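Side-chain contacts in maltose-binding protein MalE1 (Thermotoga maritima, PDB 6DTU), which binds maltotetraose in this crystal and probably delivers maltose-type sugars to a membrane transporter, as solute-binding proteins of its family generally do: residues 135-138 with 144-147; 161-166 with 258-263; 197-200 with 204-207; 209-214 with 229-234; 291-296 with 309-314. All blocks are in the same frame, centred on the assembly; numbering follows the deposited sequence. Where two conformers were deposited one is given.

Contact 1. Residues 135-138 with 144-147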
# COMPACT_ATOMS: atom_id res chain seq x y z
N LYS A 135 24.62 10.30 2.57
CA LYS A 135 26.05 10.02 2.63
C LYS A 135 26.67 10.65 3.87
O LYS A 135 27.48 10.01 4.56
CB LYS A 135 26.75 10.58 1.39
CG LYS A 135 26.51 9.82 0.12
CD LYS A 135 27.22 10.48 -1.07
CE LYS A 135 27.03 9.67 -2.35
NZ LYS A 135 27.60 10.39 -3.53
N GLN A 136 26.30 11.89 4.17
CA GLN A 136 26.83 12.56 5.36
C GLN A 136 26.48 11.78 6.62
O GLN A 136 27.33 11.57 7.49
CB GLN A 136 26.33 14.00 5.41
CG GLN A 136 26.91 14.77 6.59
CD GLN A 136 26.34 16.16 6.77
OE1 GLN A 136 25.60 16.66 5.91
NE2 GLN A 136 26.74 16.83 7.84
N ILE A 137 25.23 11.34 6.74
CA ILE A 137 24.79 10.58 7.91
C ILE A 137 25.53 9.26 8.01
O ILE A 137 25.97 8.85 9.09
CB ILE A 137 23.26 10.36 7.84
CG1 ILE A 137 22.51 11.69 7.90
CG2 ILE A 137 22.81 9.40 8.94
CD1 ILE A 137 22.51 12.34 9.27
N ASP A 138 25.69 8.56 6.88
CA ASP A 138 26.38 7.27 6.90
C ASP A 138 27.82 7.43 7.36
O ASP A 138 28.36 6.55 8.04
CB ASP A 138 26.35 6.64 5.51
CG ASP A 138 25.01 6.01 5.17
OD1 ASP A 138 24.22 5.68 6.09
OD2 ASP A 138 24.74 5.87 3.95
N GLU A 144 26.27 3.26 12.40
CA GLU A 144 25.23 3.00 13.39
C GLU A 144 23.88 3.59 13.02
O GLU A 144 22.87 3.21 13.61
CB GLU A 144 25.67 3.54 14.76
CG GLU A 144 27.14 3.33 15.08
CD GLU A 144 27.51 3.81 16.48
OE1 GLU A 144 26.61 3.90 17.34
OE2 GLU A 144 28.70 4.09 16.72
N VAL A 145 23.85 4.54 12.09
CA VAL A 145 22.60 5.13 11.60
C VAL A 145 22.66 5.10 10.08
O VAL A 145 23.62 5.59 9.49
CB VAL A 145 22.43 6.59 12.07
CG1 VAL A 145 21.08 7.15 11.63
CG2 VAL A 145 22.58 6.70 13.59
N ARG A 146 21.60 4.60 9.46
CA ARG A 146 21.53 4.58 8.01
C ARG A 146 20.97 5.92 7.54
O ARG A 146 19.97 6.40 8.08
CB ARG A 146 20.60 3.45 7.55
CG ARG A 146 21.24 2.07 7.45
CD ARG A 146 22.22 2.00 6.26
NE ARG A 146 21.50 2.19 5.00
CZ ARG A 146 20.88 1.23 4.32
NH1 ARG A 146 20.90 -0.03 4.75
NH2 ARG A 146 20.25 1.53 3.20
N GLY A 147 21.62 6.51 6.54
CA GLY A 147 21.13 7.76 5.99
C GLY A 147 19.80 7.62 5.27
O GLY A 147 18.93 8.48 5.41
O HOH W 1 21.98 4.89 3.81
O HOH W 2 25.30 3.90 7.57
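Asp-138 OD1 is gripped twice where it meets the other segment. Gly-147 N donates to it at 2.8 Å with an N-H...O angle of 157°, coming from above the carboxylate plane, 41° out of it. Water 2 gives it a second proton, its oxygen 2.6 Å from Asp-138 OD1, and donates its other one to Val-145 O. That water therefore joins two acceptors, carboxylate and carbonyl, that could not bond each other directly. The other carboxylate oxygen, Asp-138 OD2, lies 2.9 Å from water 1, and Arg-146 NE donates to the same water, which sits at the guanidinium edge, in its plane. Asp-138 and Arg-146 thus meet through solvent: Asp-138 OD1 and Arg-146 NE are 4.6 Å apart, too far for a salt bridge, though the positive charge would probably help to keep the carboxylate ionised.

Beneath this polar layer the packing is apolar. In the conformer modelled for Ile-137, CG2 stands anti to the backbone N (chi1, measured to CG1, is -63°) and reaches Val-145 CG1 at 3.9 Å and Gly-147 CA at 3.8 Å. The glycine backbone lies directly against Ile-137 and the carboxylate.

Tyr-119 touches both Ile-137 and Val-145. Arg-146 sends its NH2 away to a salt bridge with Asp-209, while its backbone pairs with Gln-222 and Ala-224. The contact ties the end of helix 127-140 to the start of strand 146-149, an outer strand of the four-stranded sheet.

Contact 2. Residues 161-166 with 258-263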
# COMPACT_ATOMS: atom_id res chain seq x y z
N PHE A 161 9.80 6.18 -8.61
CA PHE A 161 10.85 6.55 -9.57
C PHE A 161 10.46 6.17 -10.99
O PHE A 161 10.65 6.94 -11.94
CB PHE A 161 12.16 5.84 -9.25
CG PHE A 161 12.76 6.17 -7.91
CD1 PHE A 161 12.40 7.30 -7.19
CD2 PHE A 161 13.72 5.33 -7.37
CE1 PHE A 161 12.97 7.57 -5.96
CE2 PHE A 161 14.30 5.59 -6.15
CZ PHE A 161 13.93 6.70 -5.43
N ILE A 162 9.95 4.95 -11.14
CA ILE A 162 9.53 4.43 -12.44
C ILE A 162 8.46 5.33 -13.05
O ILE A 162 8.54 5.72 -14.22
CB ILE A 162 9.06 2.98 -12.26
CG1 ILE A 162 10.26 2.08 -11.92
CG2 ILE A 162 8.24 2.48 -13.48
CD1 ILE A 162 9.88 0.72 -11.45
N PHE A 163 7.41 5.63 -12.27
CA PHE A 163 6.32 6.45 -12.79
C PHE A 163 6.72 7.90 -12.95
O PHE A 163 6.27 8.57 -13.88
CB PHE A 163 5.09 6.33 -11.90
CG PHE A 163 4.55 4.92 -11.77
CD1 PHE A 163 4.75 3.97 -12.77
CD2 PHE A 163 3.84 4.55 -10.65
CE1 PHE A 163 4.25 2.69 -12.63
CE2 PHE A 163 3.33 3.29 -10.51
CZ PHE A 163 3.53 2.35 -11.50
N GLY A 164 7.57 8.41 -12.06
CA GLY A 164 7.97 9.80 -12.17
C GLY A 164 8.61 10.11 -13.51
O GLY A 164 8.38 11.17 -14.10
N TYR A 165 9.38 9.17 -14.04
CA TYR A 165 10.05 9.41 -15.32
C TYR A 165 9.21 9.00 -16.52
O TYR A 165 9.66 9.17 -17.66
CB TYR A 165 11.41 8.70 -15.34
CG TYR A 165 12.53 9.46 -14.65
CD1 TYR A 165 12.97 10.68 -15.15
CD2 TYR A 165 13.18 8.94 -13.54
CE1 TYR A 165 14.00 11.38 -14.54
CE2 TYR A 165 14.22 9.63 -12.92
CZ TYR A 165 14.62 10.85 -13.43
OH TYR A 165 15.63 11.57 -12.84
N GLY A 166 8.00 8.46 -16.32
CA GLY A 166 7.14 8.14 -17.44
C GLY A 166 6.87 6.67 -17.67
O GLY A 166 6.23 6.33 -18.68
N ARG A 258 6.21 9.88 -8.39
CA ARG A 258 4.78 9.60 -8.52
C ARG A 258 4.47 8.22 -7.94
O ARG A 258 4.51 7.21 -8.66
CB ARG A 258 4.32 9.73 -9.97
CG ARG A 258 4.58 11.12 -10.56
CD ARG A 258 4.11 11.25 -11.99
NE ARG A 258 4.19 12.63 -12.44
CZ ARG A 258 3.32 13.57 -12.09
NH1 ARG A 258 2.30 13.29 -11.29
NH2 ARG A 258 3.47 14.81 -12.54
N PRO A 259 4.15 8.14 -6.65
CA PRO A 259 3.91 6.85 -6.00
C PRO A 259 2.57 6.23 -6.41
O PRO A 259 1.66 6.89 -6.88
CB PRO A 259 3.88 7.21 -4.51
CG PRO A 259 3.38 8.63 -4.49
CD PRO A 259 4.00 9.26 -5.70
N PHE A 260 2.47 4.92 -6.19
CA PHE A 260 1.17 4.27 -6.24
C PHE A 260 0.23 4.90 -5.22
O PHE A 260 0.63 5.27 -4.11
CB PHE A 260 1.31 2.79 -5.90
CG PHE A 260 1.59 1.88 -7.08
CD1 PHE A 260 0.78 1.86 -8.21
CD2 PHE A 260 2.65 1.00 -7.03
CE1 PHE A 260 1.06 0.97 -9.29
CE2 PHE A 260 2.94 0.15 -8.08
CZ PHE A 260 2.14 0.13 -9.20
N VAL A 261 -1.04 5.01 -5.58
CA VAL A 261 -2.10 5.32 -4.63
C VAL A 261 -2.91 4.06 -4.38
O VAL A 261 -3.32 3.37 -5.33
CB VAL A 261 -2.96 6.50 -5.11
CG1 VAL A 261 -4.20 6.68 -4.23
CG2 VAL A 261 -2.10 7.76 -5.13
N GLY A 262 -3.08 3.70 -3.11
CA GLY A 262 -3.82 2.50 -2.73
C GLY A 262 -5.01 2.86 -1.87
O GLY A 262 -5.00 3.87 -1.16
N VAL A 263 -6.05 2.03 -1.94
CA VAL A 263 -7.21 2.17 -1.06
C VAL A 263 -7.34 0.88 -0.27
O VAL A 263 -7.22 -0.21 -0.84
CB VAL A 263 -8.50 2.50 -1.85
CG1 VAL A 263 -9.62 2.80 -0.89
CG2 VAL A 263 -8.25 3.70 -2.77
O HOH W 3 7.00 13.19 -12.91
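Phe-163 drives the edge of its ring into the face of Phe-260, and this T-shaped pair is the tight part of the contact. The ring centroids are 4.9 Å apart and the planes stand at 84°. Two carbons of the edge do the touching: Phe-163 CE2 comes to 3.5 Å from Phe-260 CE1, and Phe-163 CZ is equally near Phe-260 CZ. With CG anti to its own carbonyl carbon (chi1 -60°), Phe-163 leaves the helix toward the strand, and on the way another stretch of its edge meets a backbone oxygen, Arg-258 O, 3.4 Å from Phe-163 CD2 and in the ring plane. That carbonyl is buried and has no hydrogen-bond partner in the model, so the ring's C-H edge is what it faces. With an alanine at Phe-260, the Phe-163 edge would probably lose the face it abuts, and a gap would be likely to open between helix and strand.

The looser side is wet. In the conformer modelled, Arg-258 runs extended past Gly-164, its CG 4.0 Å from Gly-164 CA. Water 3 then bridges the segments, donating to Gly-164 O at 2.7 Å and accepting from Arg-258 NE at 2.9 Å, while NH1 bonds Asn-327 O. Just beyond, Gly-166 closes the helix in a Schellman motif.

Around the aromatic pair, Val-169 of strand 168-173 touches both rings and Trp-341 meets Phe-260. The contact joins the C-terminal end of helix 155-164 to the start of strand 260-268, a member of the large mixed sheet that here runs beside strand 329-330.

Contact 3. Residues 197-200 with 204-207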
# COMPACT_ATOMS: atom_id res chain seq x y z
N LYS A 197 19.49 2.07 -9.23
CA LYS A 197 20.83 1.50 -9.31
C LYS A 197 21.89 2.50 -8.86
O LYS A 197 22.86 2.12 -8.19
CB LYS A 197 21.13 0.97 -10.72
CG LYS A 197 22.45 0.23 -10.77
CD LYS A 197 22.66 -0.56 -12.05
CE LYS A 197 23.85 -1.48 -11.87
NZ LYS A 197 23.44 -2.76 -11.22
N ARG A 198 21.69 3.79 -9.16
CA ARG A 198 22.59 4.82 -8.67
C ARG A 198 22.64 4.83 -7.14
O ARG A 198 23.71 4.89 -6.54
CB ARG A 198 22.16 6.18 -9.21
CG ARG A 198 23.08 7.32 -8.77
CD ARG A 198 22.50 8.69 -9.11
NE ARG A 198 23.19 9.76 -8.40
CZ ARG A 198 22.73 11.01 -8.31
NH1 ARG A 198 21.57 11.32 -8.87
NH2 ARG A 198 23.41 11.94 -7.64
N LEU A 199 21.47 4.72 -6.50
CA LEU A 199 21.43 4.69 -5.04
C LEU A 199 22.23 3.51 -4.47
O LEU A 199 22.93 3.65 -3.46
CB LEU A 199 19.98 4.62 -4.56
CG LEU A 199 19.02 5.74 -4.93
CD1 LEU A 199 17.69 5.49 -4.24
CD2 LEU A 199 19.59 7.11 -4.56
N VAL A 200 22.13 2.35 -5.12
CA VAL A 200 22.89 1.18 -4.68
C VAL A 200 24.37 1.39 -4.97
O VAL A 200 25.23 1.14 -4.11
CB VAL A 200 22.35 -0.08 -5.37
CG1 VAL A 200 23.19 -1.30 -5.00
CG2 VAL A 200 20.89 -0.30 -4.99
N ILE A 204 24.12 4.30 -0.93
CA ILE A 204 23.00 4.83 -0.16
C ILE A 204 22.04 3.72 0.23
O ILE A 204 21.40 3.76 1.29
CB ILE A 204 22.27 5.90 -1.00
CG1 ILE A 204 23.26 6.94 -1.52
CG2 ILE A 204 21.13 6.56 -0.23
CD1 ILE A 204 23.94 7.68 -0.42
N LEU A 205 21.86 2.75 -0.67
CA LEU A 205 21.06 1.56 -0.43
C LEU A 205 21.95 0.34 -0.51
O LEU A 205 22.91 0.28 -1.28
CB LEU A 205 19.94 1.42 -1.45
CG LEU A 205 18.81 2.43 -1.35
CD1 LEU A 205 17.81 2.17 -2.45
CD2 LEU A 205 18.16 2.41 0.04
N ASP A 206 21.60 -0.64 0.28
CA ASP A 206 22.31 -1.90 0.27
C ASP A 206 21.47 -2.95 -0.43
O ASP A 206 20.24 -2.95 -0.30
CB ASP A 206 22.60 -2.35 1.71
CG ASP A 206 23.48 -3.59 1.76
OD1 ASP A 206 24.72 -3.45 1.69
OD2 ASP A 206 22.93 -4.72 1.83
N PRO A 207 22.10 -3.85 -1.18
CA PRO A 207 21.36 -4.86 -1.94
C PRO A 207 20.39 -5.69 -1.10
O PRO A 207 19.41 -6.21 -1.63
CB PRO A 207 22.47 -5.74 -2.52
CG PRO A 207 23.66 -4.84 -2.61
CD PRO A 207 23.55 -3.87 -1.47
O HOH W 4 25.34 -0.56 -1.73
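The flat group at the centre is the peptide carbonyl of Leu-199, whose oxygen meets two backbone N-H groups of the loop. Leu-205 N comes from above the carbonyl plane, 59° out of it, and makes a fairly straight bond of 3.1 Å to Leu-199 O with an N-H...O angle of 161°. Ile-204 N is nearer, 2.9 Å from Leu-199 O, but its bond is bent and weak.

A second carbonyl, Leu-205 O, faces back toward the helix. Val-200 CA points its hydrogen at it, with Val-200 CA and Leu-205 O 3.5 Å apart. Water 4 donates to the same oxygen, 2.6 Å from Leu-205 O, and also to Val-200 O, so it bridges the helix and the loop.

On the inner side Leu-199 and Leu-205 lie alongside each other, pointing the same way, and their CD1 methyls meet at 3.8 Å; Leu-205 has CG anti to its carbonyl carbon (chi1 -70°), which keeps it along its neighbour. Phe-148 of strand 146-149 touches both leucines and Ile-204. Toward the partly exposed side, Val-200 stands across Leu-205, CG2 against CB, and Val-200 CG1 packs loosely on Pro-207 CG, 4.3 Å away.

Chemically, the polar work here falls to main-chain atoms and a water, which fasten the loop back onto the last turns of helix 187-201, while the buried Leu-199, Ile-204 and Leu-205 supply the apolar packing against strand 146-149.

Contact 4. Residues 209-214 with 229-234; sequences DNYQIM and GPWAIK. With GLC (alpha-D-glucopyranose), chain C; GLC (alpha-D-glucopyranose), chain B.
Tyr-211 and Trp-231 reach each other through contrasting first torsions. Tyr-211 carries CG anti to its backbone N (chi1 -174°), which throws the phenol outward from the first turn of its helix; Trp-231 holds CG between its backbone N and carbonyl carbon (chi1 54°), folding the indole over Gly-229. The rings meet rim to rim, planes at 39°, neither covering the other. Trp-231 NE1 donates a weak, bent hydrogen bond to Tyr-211 OH at 3.0 Å, the hydroxyl lying at the indole edge. The same hydroxyl bonds Asn-228 ND2, so two donors meet the end of the phenol, the indole one weakly, and Ala-232 CB lies 4.0 Å from Tyr-211 OH.

Both aromatics offer a face to the sugar. The indole supports two consecutive glucose units: C1 of the chain B residue comes within 3.5 Å of Trp-231 CZ2, and C4 of the chain C residue lies over the same face. Behind the indole, Gly-229 CA closes on the opposite face, where a CB would clash with Trp-231 CH2. Over the centre of the Tyr-211 ring stands O6 of the chain C glucose, 3.6 Å from Tyr-211 CE2. Replacing Trp-231 by an alanine would probably strip both glucoses of this shared surface and leave Tyr-211 OH without its indole partner.

Asn-210 sets the base of Tyr-211: its OD1 takes Ile-213 N at 2.9 Å, an N-cap on helix 211-219. Here Glu-109 and Arg-301 hydrogen-bond the ligand; aromatic faces stacked on sugar rings, with polar side chains at the hydroxyls, are characteristic of carbohydrate-binding pockets such as those of maltose-binding proteins.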
# COMPACT_ATOMS: atom_id res chain seq x y z
N ASP A 209 18.52 -4.48 1.39
CA ASP A 209 17.49 -3.65 2.01
C ASP A 209 16.10 -4.17 1.64
O ASP A 209 15.82 -4.45 0.47
CB ASP A 209 17.62 -2.19 1.56
CG ASP A 209 18.77 -1.47 2.22
OD1 ASP A 209 19.27 -1.93 3.27
OD2 ASP A 209 19.14 -0.39 1.71
N ASN A 210 15.25 -4.33 2.66
CA ASN A 210 13.88 -4.79 2.45
C ASN A 210 12.94 -4.02 3.39
O ASN A 210 13.35 -3.09 4.10
CB ASN A 210 13.72 -6.31 2.61
CG ASN A 210 14.06 -6.81 4.00
OD1 ASN A 210 14.11 -6.04 4.95
ND2 ASN A 210 14.19 -8.13 4.14
N TYR A 211 11.67 -4.42 3.40
CA TYR A 211 10.71 -3.69 4.22
C TYR A 211 11.07 -3.77 5.70
O TYR A 211 11.05 -2.76 6.41
CB TYR A 211 9.28 -4.19 3.95
CG TYR A 211 8.30 -3.32 4.71
CD1 TYR A 211 7.84 -2.13 4.16
CD2 TYR A 211 7.92 -3.63 6.00
CE1 TYR A 211 6.99 -1.27 4.88
CE2 TYR A 211 7.11 -2.76 6.74
CZ TYR A 211 6.66 -1.59 6.16
OH TYR A 211 5.86 -0.76 6.88
N GLN A 212 11.33 -4.98 6.20
CA GLN A 212 11.60 -5.16 7.62
C GLN A 212 12.81 -4.35 8.09
O GLN A 212 12.77 -3.75 9.16
CB GLN A 212 11.76 -6.64 7.93
CG GLN A 212 11.73 -7.05 9.39
CD GLN A 212 13.03 -6.75 10.08
OE1 GLN A 212 14.11 -6.90 9.50
NE2 GLN A 212 12.94 -6.32 11.33
N ILE A 213 13.89 -4.34 7.30
CA ILE A 213 15.06 -3.54 7.67
C ILE A 213 14.70 -2.06 7.71
O ILE A 213 15.03 -1.35 8.66
CB ILE A 213 16.24 -3.82 6.71
CG1 ILE A 213 16.78 -5.24 6.94
CG2 ILE A 213 17.32 -2.73 6.88
CD1 ILE A 213 17.67 -5.77 5.79
N MET A 214 13.99 -1.58 6.68
CA MET A 214 13.62 -0.17 6.66
C MET A 214 12.76 0.19 7.87
O MET A 214 13.03 1.17 8.59
CB MET A 214 12.83 0.12 5.39
CG MET A 214 12.10 1.46 5.48
SD MET A 214 11.14 1.91 4.03
CE MET A 214 9.95 0.55 3.93
N GLY A 229 4.88 4.20 3.95
CA GLY A 229 3.53 4.69 3.96
C GLY A 229 2.97 4.98 5.33
O GLY A 229 3.59 4.72 6.37
N PRO A 230 1.74 5.49 5.37
CA PRO A 230 1.16 5.95 6.63
C PRO A 230 0.83 4.83 7.60
O PRO A 230 0.64 5.10 8.79
CB PRO A 230 -0.09 6.73 6.18
CG PRO A 230 -0.48 6.06 4.86
CD PRO A 230 0.85 5.70 4.21
N TRP A 231 0.73 3.60 7.12
CA TRP A 231 0.57 2.44 7.98
C TRP A 231 1.73 2.28 8.96
O TRP A 231 1.59 1.55 9.94
CB TRP A 231 0.50 1.17 7.13
CG TRP A 231 1.65 1.01 6.16
CD1 TRP A 231 2.89 0.50 6.44
CD2 TRP A 231 1.67 1.36 4.77
NE1 TRP A 231 3.67 0.51 5.32
CE2 TRP A 231 2.96 1.05 4.28
CE3 TRP A 231 0.74 1.94 3.90
CZ2 TRP A 231 3.33 1.27 2.94
CZ3 TRP A 231 1.11 2.15 2.58
CH2 TRP A 231 2.40 1.84 2.12
N ALA A 232 2.87 2.92 8.72
CA ALA A 232 4.04 2.72 9.55
C ALA A 232 4.18 3.73 10.68
O ALA A 232 4.98 3.49 11.60
CB ALA A 232 5.30 2.73 8.68
N ILE A 233 3.38 4.80 10.67
CA ILE A 233 3.63 5.98 11.48
C ILE A 233 3.29 5.76 12.95
O ILE A 233 4.01 6.25 13.84
CB ILE A 233 2.83 7.14 10.87
CG1 ILE A 233 3.51 7.62 9.59
CG2 ILE A 233 2.57 8.23 11.91
CD1 ILE A 233 4.89 8.08 9.79
N LYS A 234 2.18 5.09 13.24
CA LYS A 234 1.79 4.92 14.64
C LYS A 234 2.87 4.19 15.42
O LYS A 234 3.21 4.58 16.54
CB LYS A 234 0.47 4.16 14.76
CG LYS A 234 -0.00 4.08 16.21
CD LYS A 234 -1.34 3.39 16.34
CE LYS A 234 -1.95 3.62 17.73
NZ LYS A 234 -1.06 3.19 18.84
C1 GLC C . 1.07 -3.55 6.85
C2 GLC C . 0.05 -2.68 6.23
C3 GLC C . -0.01 -2.85 4.77
C4 GLC C . 1.31 -2.60 4.14
C5 GLC C . 2.36 -3.60 4.70
C6 GLC C . 3.68 -3.32 4.31
O1 GLC C . 0.70 -4.89 6.70
O2 GLC C . -1.23 -3.01 6.85
O3 GLC C . -1.01 -1.89 4.28
O4 GLC C . 1.21 -2.79 2.70
O5 GLC C . 2.36 -3.37 6.21
O6 GLC C . 4.53 -4.38 4.76
C1 GLC B . 1.67 -1.67 2.00
C2 GLC B . 0.61 -1.24 1.05
C3 GLC B . 0.25 -2.32 0.14
C4 GLC B . 1.45 -2.82 -0.64
C5 GLC B . 2.61 -3.25 0.31
C6 GLC B . 3.84 -3.48 -0.38
O2 GLC B . -0.57 -0.92 1.84
O3 GLC B . -0.72 -1.84 -0.87
O4 GLC B . 1.09 -4.02 -1.40
O5 GLC B . 2.86 -2.06 1.24
O6 GLC B . 4.73 -4.15 0.49

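Contact 5. Residues 291-296 with 309-314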
# COMPACT_ATOMS: atom_id res chain seq x y z
N THR A 291 -17.06 4.84 13.98
CA THR A 291 -16.23 3.65 13.85
C THR A 291 -15.10 3.89 12.88
O THR A 291 -13.97 3.45 13.14
CB THR A 291 -17.06 2.47 13.37
OG1 THR A 291 -18.26 2.43 14.13
CG2 THR A 291 -16.26 1.21 13.62
N MET A 292 -15.37 4.60 11.78
CA MET A 292 -14.32 4.90 10.81
C MET A 292 -13.26 5.81 11.41
O MET A 292 -12.07 5.67 11.11
CB MET A 292 -14.95 5.49 9.55
CG MET A 292 -15.57 4.43 8.67
SD MET A 292 -14.27 3.56 7.79
CE MET A 292 -15.17 2.24 6.95
N TYR A 293 -13.67 6.72 12.29
CA TYR A 293 -12.70 7.59 12.95
C TYR A 293 -11.87 6.81 13.96
O TYR A 293 -10.65 7.00 14.04
CB TYR A 293 -13.44 8.79 13.55
CG TYR A 293 -12.59 9.84 14.21
CD1 TYR A 293 -11.46 10.33 13.57
CD2 TYR A 293 -12.98 10.43 15.40
CE1 TYR A 293 -10.68 11.33 14.16
CE2 TYR A 293 -12.22 11.43 15.99
CZ TYR A 293 -11.08 11.87 15.37
OH TYR A 293 -10.34 12.87 15.95
N ARG A 294 -12.51 5.89 14.70
CA ARG A 294 -11.78 5.02 15.61
C ARG A 294 -10.78 4.15 14.86
O ARG A 294 -9.67 3.91 15.36
CB ARG A 294 -12.73 4.17 16.44
CG ARG A 294 -13.49 5.01 17.42
CD ARG A 294 -14.55 4.20 18.12
NE ARG A 294 -13.95 3.14 18.88
CZ ARG A 294 -14.61 2.11 19.39
NH1 ARG A 294 -15.92 2.01 19.23
NH2 ARG A 294 -13.94 1.18 20.05
N ILE A 295 -11.14 3.66 13.67
CA ILE A 295 -10.19 2.93 12.83
C ILE A 295 -9.02 3.81 12.45
O ILE A 295 -7.85 3.39 12.54
CB ILE A 295 -10.89 2.29 11.61
CG1 ILE A 295 -11.79 1.13 12.06
CG2 ILE A 295 -9.86 1.78 10.59
CD1 ILE A 295 -12.70 0.63 10.97
N TYR A 296 -9.29 5.05 12.02
CA TYR A 296 -8.20 5.99 11.76
C TYR A 296 -7.31 6.16 12.98
O TYR A 296 -6.08 6.15 12.88
CB TYR A 296 -8.73 7.37 11.32
CG TYR A 296 -7.64 8.43 11.43
CD1 TYR A 296 -6.74 8.64 10.39
CD2 TYR A 296 -7.51 9.20 12.58
CE1 TYR A 296 -5.73 9.60 10.51
CE2 TYR A 296 -6.56 10.15 12.69
CZ TYR A 296 -5.64 10.35 11.67
OH TYR A 296 -4.65 11.29 11.82
N LEU A 309 -12.47 12.24 7.08
CA LEU A 309 -11.34 12.98 6.54
C LEU A 309 -11.37 14.42 7.03
O LEU A 309 -10.34 14.97 7.41
CB LEU A 309 -11.30 12.92 5.01
CG LEU A 309 -10.04 13.49 4.37
CD1 LEU A 309 -8.82 12.72 4.88
CD2 LEU A 309 -10.10 13.41 2.86
N GLU A 310 -12.57 15.01 7.09
CA GLU A 310 -12.71 16.37 7.59
C GLU A 310 -12.19 16.52 9.01
O GLU A 310 -11.67 17.58 9.37
CB GLU A 310 -14.17 16.81 7.49
CG GLU A 310 -14.41 18.19 8.07
CD GLU A 310 -13.90 19.29 7.15
OE1 GLU A 310 -13.71 19.01 5.95
OE2 GLU A 310 -13.68 20.43 7.62
N LEU A 311 -12.32 15.47 9.84
CA LEU A 311 -11.83 15.53 11.21
C LEU A 311 -10.31 15.58 11.29
O LEU A 311 -9.76 16.17 12.21
CB LEU A 311 -12.32 14.32 12.00
CG LEU A 311 -13.83 14.13 12.23
CD1 LEU A 311 -14.09 12.78 12.84
CD2 LEU A 311 -14.37 15.21 13.13
N VAL A 312 -9.62 14.99 10.32
CA VAL A 312 -8.18 14.77 10.40
C VAL A 312 -7.39 15.60 9.40
O VAL A 312 -6.15 15.54 9.43
CB VAL A 312 -7.83 13.27 10.30
CG1 VAL A 312 -8.61 12.49 11.36
CG2 VAL A 312 -8.17 12.72 8.92
N LYS A 313 -8.05 16.43 8.59
CA LYS A 313 -7.40 17.06 7.44
C LYS A 313 -6.23 17.97 7.83
O LYS A 313 -5.34 18.22 7.01
CB LYS A 313 -8.45 17.85 6.65
CG LYS A 313 -9.03 18.99 7.48
CD LYS A 313 -9.44 20.17 6.65
CE LYS A 313 -10.71 19.88 5.90
NZ LYS A 313 -11.45 21.12 5.52
N ASP A 314 -6.23 18.50 9.05
CA ASP A 314 -5.16 19.39 9.49
C ASP A 314 -4.01 18.69 10.20
O ASP A 314 -3.03 19.36 10.56
CB ASP A 314 -5.71 20.53 10.35
CG ASP A 314 -6.53 21.50 9.54
OD1 ASP A 314 -6.21 21.67 8.34
OD2 ASP A 314 -7.49 22.09 10.08
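Leu-311 CD1 sits squarely over the ring of Tyr-293, 3.5 Å from the ring centroid and only 11° off the normal, a CH-pi contact with the methyl above the middle of the face. Next door, Val-312 CG1 does the same for Tyr-296 less centrally: it lies 3.7 Å from that centroid, shifted toward the rim, so its nearest ring atom is Tyr-296 CE2 at 3.4 Å. This valine methyl also meets the edge of the other tyrosine, 3.7 Å from Tyr-293 CE1. One methyl is thus wedged between the face of one ring and the edge of another, and the two tyrosines receive neighbouring side chains of the opposing helix.

Both tyrosines come from one side of helix 289-298, a turn apart, and Tyr-293 has CG anti to its backbone N (chi1 -177°), which carries the ring out to the other helix across a backbone gap of 8.2 Å between Tyr-293 CA and Leu-311 CA. Further out, Pro-303 touches both Tyr-296 and Val-312 and closes in on that pair from strand 302-303. On the outer side of the second segment, Lys-313 NZ forms a salt bridge to Glu-310, its hydrogen bonds to the two carboxylate oxygens weak. The first helix is anchored behind by Arg-294, salt-bridged to Glu-23, and by Met-292 and Ile-295 against Tyr-106.

No hydrogen bond crosses between the segments. Between them the attraction is mostly shape fit and dispersion, aliphatic methyls on aromatic faces, without the strict direction of polar bonds.

How the contacts relate
Contact 4 supplies Tyr-211 and Trp-231 to the sugar pocket; contacts 1 and 3 lie farther out. In contact 2 the Phe-260 side chain is about 7 Å from a bound glucose, whereas Tyr-296 of contact 5 is about 13 Å away. Arg-146 stitches contacts 1, 3 and 4 together: its NH2 makes a probable hydrogen bond to Ile-204 O at 3.1 Å and a salt bridge to Asp-209 OD2 at 2.7 Å. Contacts 3 and 4 adjoin in sequence, and contact 3 touches contact 2 through Phe-161 CE2 and Leu-199 CD1 at 3.9 Å. Contact 5 touches none of the others; its nearest atoms are about 6 Å from contact 4, while its centre is about 37 Å from that of contact 3.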